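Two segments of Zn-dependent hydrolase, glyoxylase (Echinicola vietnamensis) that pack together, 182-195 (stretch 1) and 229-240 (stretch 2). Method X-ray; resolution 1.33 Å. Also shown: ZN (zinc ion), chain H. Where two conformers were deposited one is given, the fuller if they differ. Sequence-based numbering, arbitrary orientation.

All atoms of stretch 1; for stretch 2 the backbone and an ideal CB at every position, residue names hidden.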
# COMPACT_ATOMS: atom_id res chain seq x y z
N CYS A 182 4.32 1.48 4.50
CA CYS A 182 5.38 1.25 5.47
C CYS A 182 5.45 2.34 6.53
O CYS A 182 6.24 2.21 7.47
CB CYS A 182 6.71 1.05 4.80
SG CYS A 182 6.59 -0.29 3.60
N LEU A 183 4.65 3.40 6.37
CA LEU A 183 4.49 4.41 7.41
C LEU A 183 3.78 3.87 8.63
O LEU A 183 3.96 4.42 9.73
CB LEU A 183 3.65 5.55 6.83
CG LEU A 183 3.28 6.78 7.64
CD1 LEU A 183 4.49 7.54 8.04
CD2 LEU A 183 2.31 7.59 6.78
N ILE A 184 2.96 2.83 8.47
CA ILE A 184 2.23 2.23 9.57
C ILE A 184 2.81 0.86 9.88
O ILE A 184 2.99 0.04 8.97
CB ILE A 184 0.72 2.15 9.29
CG1 ILE A 184 0.15 3.55 8.98
CG2 ILE A 184 0.00 1.45 10.47
CD1 ILE A 184 0.44 4.58 10.05
N LYS A 185 3.10 0.62 11.16
CA LYS A 185 3.62 -0.65 11.65
C LYS A 185 2.51 -1.56 12.15
O LYS A 185 1.48 -1.11 12.65
CB LYS A 185 4.61 -0.45 12.79
CG LYS A 185 5.77 0.42 12.40
CD LYS A 185 6.52 -0.15 11.21
CE LYS A 185 7.85 0.60 10.99
NZ LYS A 185 8.61 0.06 9.87
N ALA A 186 2.71 -2.87 11.96
CA ALA A 186 1.85 -3.85 12.61
C ALA A 186 1.95 -3.71 14.12
O ALA A 186 2.97 -3.27 14.66
CB ALA A 186 2.27 -5.26 12.20
N ASN A 187 0.88 -4.11 14.81
CA ASN A 187 0.86 -4.04 16.26
C ASN A 187 2.02 -4.85 16.84
O ASN A 187 2.21 -6.02 16.49
CB ASN A 187 -0.48 -4.55 16.81
CG ASN A 187 -0.74 -4.11 18.23
OD1 ASN A 187 -0.21 -3.09 18.70
ND2 ASN A 187 -1.56 -4.87 18.94
N GLY A 188 2.81 -4.22 17.70
CA GLY A 188 3.94 -4.88 18.33
C GLY A 188 5.18 -4.98 17.46
O GLY A 188 6.19 -5.53 17.94
N ALA A 189 5.15 -4.47 16.23
CA ALA A 189 6.30 -4.64 15.35
C ALA A 189 7.40 -3.64 15.70
O ALA A 189 7.19 -2.63 16.37
CB ALA A 189 5.91 -4.43 13.90
N GLY A 190 8.60 -3.95 15.23
CA GLY A 190 9.73 -3.08 15.41
C GLY A 190 9.70 -1.88 14.46
O GLY A 190 8.82 -1.74 13.61
N LYS A 191 10.71 -1.02 14.62
CA LYS A 191 10.78 0.19 13.81
C LYS A 191 11.20 -0.10 12.37
O LYS A 191 10.99 0.75 11.51
CB LYS A 191 11.73 1.20 14.47
CG LYS A 191 11.25 1.72 15.80
CD LYS A 191 12.19 2.77 16.35
CE LYS A 191 11.63 3.40 17.61
NZ LYS A 191 12.59 4.29 18.26
N GLY A 192 11.81 -1.25 12.10
CA GLY A 192 12.15 -1.63 10.74
C GLY A 192 13.27 -0.79 10.16
O GLY A 192 14.13 -0.26 10.87
N ASN A 193 13.25 -0.65 8.83
CA ASN A 193 14.32 0.03 8.11
C ASN A 193 14.13 1.53 8.27
O ASN A 193 13.16 2.11 7.77
CB ASN A 193 14.25 -0.37 6.64
CG ASN A 193 15.11 0.50 5.79
OD1 ASN A 193 16.13 1.04 6.25
ND2 ASN A 193 14.71 0.67 4.52
N LEU A 194 15.08 2.18 8.94
CA LEU A 194 15.02 3.61 9.17
C LEU A 194 16.00 4.38 8.30
O LEU A 194 16.18 5.58 8.53
CB LEU A 194 15.31 3.95 10.63
CG LEU A 194 14.34 3.33 11.63
CD1 LEU A 194 14.72 3.65 13.05
CD2 LEU A 194 12.93 3.81 11.36
N GLU A 195 16.62 3.73 7.32
CA GLU A 195 17.68 4.40 6.55
C GLU A 195 17.19 5.66 5.85
O GLU A 195 17.96 6.63 5.70
CB GLU A 195 18.28 3.42 5.55
CG GLU A 195 19.41 2.62 6.16
CD GLU A 195 19.79 1.43 5.32
OE1 GLU A 195 20.02 0.35 5.92
OE2 GLU A 195 19.86 1.58 4.07
N UNK A 229 -7.74 0.35 14.27
CA UNK A 229 -7.12 1.63 14.58
C UNK A 229 -5.95 1.47 15.54
O UNK A 229 -5.08 2.35 15.58
CB UNK A 229 -8.16 2.59 15.17
N UNK A 230 -5.89 0.38 16.31
CA UNK A 230 -4.76 0.12 17.18
C UNK A 230 -3.43 0.38 16.47
O UNK A 230 -2.48 0.89 17.06
CB UNK A 230 -4.81 -1.32 17.69
N UNK A 231 -3.33 -0.02 15.20
CA UNK A 231 -2.04 0.09 14.52
C UNK A 231 -1.57 1.52 14.42
O UNK A 231 -0.36 1.79 14.47
CB UNK A 231 -2.12 -0.52 13.12
N UNK A 232 -2.51 2.46 14.25
CA UNK A 232 -2.13 3.87 14.18
C UNK A 232 -1.60 4.34 15.51
O UNK A 232 -0.58 5.02 15.56
CB UNK A 232 -3.32 4.74 13.75
N UNK A 233 -2.29 4.00 16.58
CA UNK A 233 -1.85 4.40 17.91
C UNK A 233 -0.54 3.73 18.29
O UNK A 233 0.34 4.38 18.87
CB UNK A 233 -2.93 4.07 18.95
N UNK A 234 -0.41 2.44 17.97
CA UNK A 234 0.84 1.74 18.21
C UNK A 234 2.00 2.41 17.49
O UNK A 234 3.07 2.61 18.06
CB UNK A 234 0.72 0.28 17.77
N UNK A 235 1.79 2.78 16.22
CA UNK A 235 2.87 3.36 15.43
C UNK A 235 3.26 4.73 15.96
O UNK A 235 4.44 5.04 16.07
CB UNK A 235 2.46 3.46 13.96
N UNK A 236 2.26 5.57 16.26
CA UNK A 236 2.60 6.86 16.83
C UNK A 236 3.40 6.70 18.13
O UNK A 236 4.41 7.38 18.34
CB UNK A 236 1.33 7.67 17.08
N UNK A 237 2.96 5.78 19.00
CA UNK A 237 3.64 5.58 20.28
C UNK A 237 5.07 5.09 20.08
O UNK A 237 5.99 5.49 20.80
CB UNK A 237 2.86 4.58 21.14
N UNK A 238 5.25 4.20 19.11
CA UNK A 238 6.57 3.63 18.85
C UNK A 238 7.58 4.70 18.50
O UNK A 238 8.76 4.58 18.86
CB UNK A 238 6.49 2.60 17.72
N UNK A 239 7.15 5.75 17.79
CA UNK A 239 8.05 6.79 17.36
C UNK A 239 7.95 8.08 18.16
O UNK A 239 8.65 9.04 17.85
CB UNK A 239 7.80 7.09 15.88
N UNK A 240 7.13 8.11 19.20
CA UNK A 240 6.89 9.37 19.90
C UNK A 240 8.16 9.84 20.58
O UNK A 240 8.99 9.02 20.98
OXT UNK A 240 8.39 11.04 20.74
CB UNK A 240 5.76 9.22 20.92
ZN ZN H . 8.41 -1.34 3.47

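Stretch 2 is mostly helix, so its CB atoms fan around an axis and only some meet the irregular chain of stretch 1. Position 229 lies out of reach, and almost any residue would do; it is Lys229.

At 230 the CB points sideways, 5.0 Å from Asn187 CG, so a small or polar side chain fits easily. Thr230 brings its CG2 to 3.7 Å from Asn187 OD1.

The CB of 231 lies 3.9 Å from Ile184 CG2 and 3.7 Å from Lys185 O. A medium aliphatic residue suits this place. Leu231 packs its CB on Ile184 CG2 and reaches Ala186, CD2 to CA at 4.0 Å.

At 232 the CB points away, yet Ile184 CD1 is 5.3 Å from it, within range of a flexible apolar chain. Leu232 turns its end back, setting CD2 3.6 Å from Ile184 CD1. Position 233 meets nothing of stretch 1 and tolerates many residues; His233 occupies it.

The CB of 234 points toward the turn formed by Ala186 to Ala189, where backbone carbonyls offer acceptors. A long side chain with a terminal donor is favoured, and an aromatic one could also lie against the turn. Tyr234, with chi1 t, does both: Asn187 CA and Gly188 N sit over one ring face, and its OH donates a short hydrogen bond to Ala189 O (2.5 Å).

Position 235 also points toward stretch 1, its CB only 4.0 Å from Lys185 N. A compact acceptor is wanted; Ser, Thr or perhaps Asn could serve. Thr235 accepts from Lys185 N at OG1 (2.9 Å), and the same OG1 donates to Leu231 O (2.8 Å), so one hydroxyl serves both stretches. Its CG2 lies 3.5 Å from Leu183 O.

Neither 236 nor 237 has any part of stretch 1 near its CB, and polar residues are reasonable. They are Glu236 and Thr237, the latter bonding from OG1 to His233 O (2.8 Å).

At 238 the CB points toward stretch 1, roughly in the direction of Ala189 O, 5.4 Å from it, with Lys191 CE to one side at 5.2 Å from the CB; this invites a branched or straight apolar chain. Leu238 sets CD2 4.0 Å from Lys185 CG and its CG 3.9 Å from Lys191 CG. A water links Lys191 NZ and Leu238 O.

The CB of 239 has no neighbour in stretch 1 within 5.5 Å, so contact requires a long side chain, aromatic or otherwise. Phe239 spans the gap: Leu194 CD2 lies at its ring edge, 3.9 Å from CE1, and Lys191 CD is 3.7 Å from CE1.

Position 240 ends the chain out of reach, with little constraint; it is Lys240.

Stretch 2 (229-240) KTLLHYTETLFK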
# COMPACT_ATOMS: atom_id res chain seq x y z
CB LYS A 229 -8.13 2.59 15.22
CG LYS A 229 -8.95 3.40 14.28
CD LYS A 229 -9.91 4.32 15.03
CE LYS A 229 -11.18 3.64 15.47
NZ LYS A 229 -11.11 2.80 16.69
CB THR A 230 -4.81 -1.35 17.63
OG1 THR A 230 -6.00 -1.58 18.38
CG2 THR A 230 -3.62 -1.72 18.47
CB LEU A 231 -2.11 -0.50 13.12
CG LEU A 231 -1.85 -2.01 13.04
CD1 LEU A 231 -2.91 -2.76 13.80
CD2 LEU A 231 -1.83 -2.52 11.62
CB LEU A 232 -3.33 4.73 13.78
CG LEU A 232 -3.93 4.42 12.41
CD1 LEU A 232 -5.08 5.42 12.09
CD2 LEU A 232 -2.89 4.42 11.28
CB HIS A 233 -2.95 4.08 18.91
CG HIS A 233 -4.23 4.77 18.60
ND1 HIS A 233 -5.47 4.21 18.84
CD2 HIS A 233 -4.47 5.99 18.05
CE1 HIS A 233 -6.41 5.07 18.47
NE2 HIS A 233 -5.82 6.14 17.97
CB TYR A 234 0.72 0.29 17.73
CG TYR A 234 2.05 -0.40 17.92
CD1 TYR A 234 2.47 -0.78 19.18
CD2 TYR A 234 2.89 -0.63 16.84
CE1 TYR A 234 3.71 -1.37 19.36
CE2 TYR A 234 4.14 -1.18 17.01
CZ TYR A 234 4.54 -1.55 18.26
OH TYR A 234 5.79 -2.13 18.44
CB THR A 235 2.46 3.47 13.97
OG1 THR A 235 2.20 2.16 13.47
CG2 THR A 235 3.55 4.09 13.16
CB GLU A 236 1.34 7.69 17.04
CG GLU A 236 1.70 9.09 17.47
CD GLU A 236 0.52 9.97 17.83
OE1 GLU A 236 -0.62 9.61 17.50
OE2 GLU A 236 0.76 11.05 18.44
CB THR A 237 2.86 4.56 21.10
OG1 THR A 237 1.52 5.04 21.28
CG2 THR A 237 3.53 4.33 22.47
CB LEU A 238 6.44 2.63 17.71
CG LEU A 238 7.69 1.86 17.27
CD1 LEU A 238 8.19 0.97 18.38
CD2 LEU A 238 7.33 1.07 16.00
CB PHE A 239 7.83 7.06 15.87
CG PHE A 239 8.34 5.95 14.99
CD1 PHE A 239 9.70 5.80 14.75
CD2 PHE A 239 7.46 5.04 14.44
CE1 PHE A 239 10.17 4.77 13.95
CE2 PHE A 239 7.93 4.01 13.63
CZ PHE A 239 9.28 3.87 13.38
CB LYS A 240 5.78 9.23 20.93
CG LYS A 240 4.98 10.51 21.11
CD LYS A 240 3.87 10.37 22.13
CE LYS A 240 2.73 9.51 21.60
NZ LYS A 240 1.50 9.70 22.45
O HOH W 1 10.93 6.48 19.75
O HOH W 2 9.97 -0.40 2.37
O HOH W 3 9.21 -0.83 5.56
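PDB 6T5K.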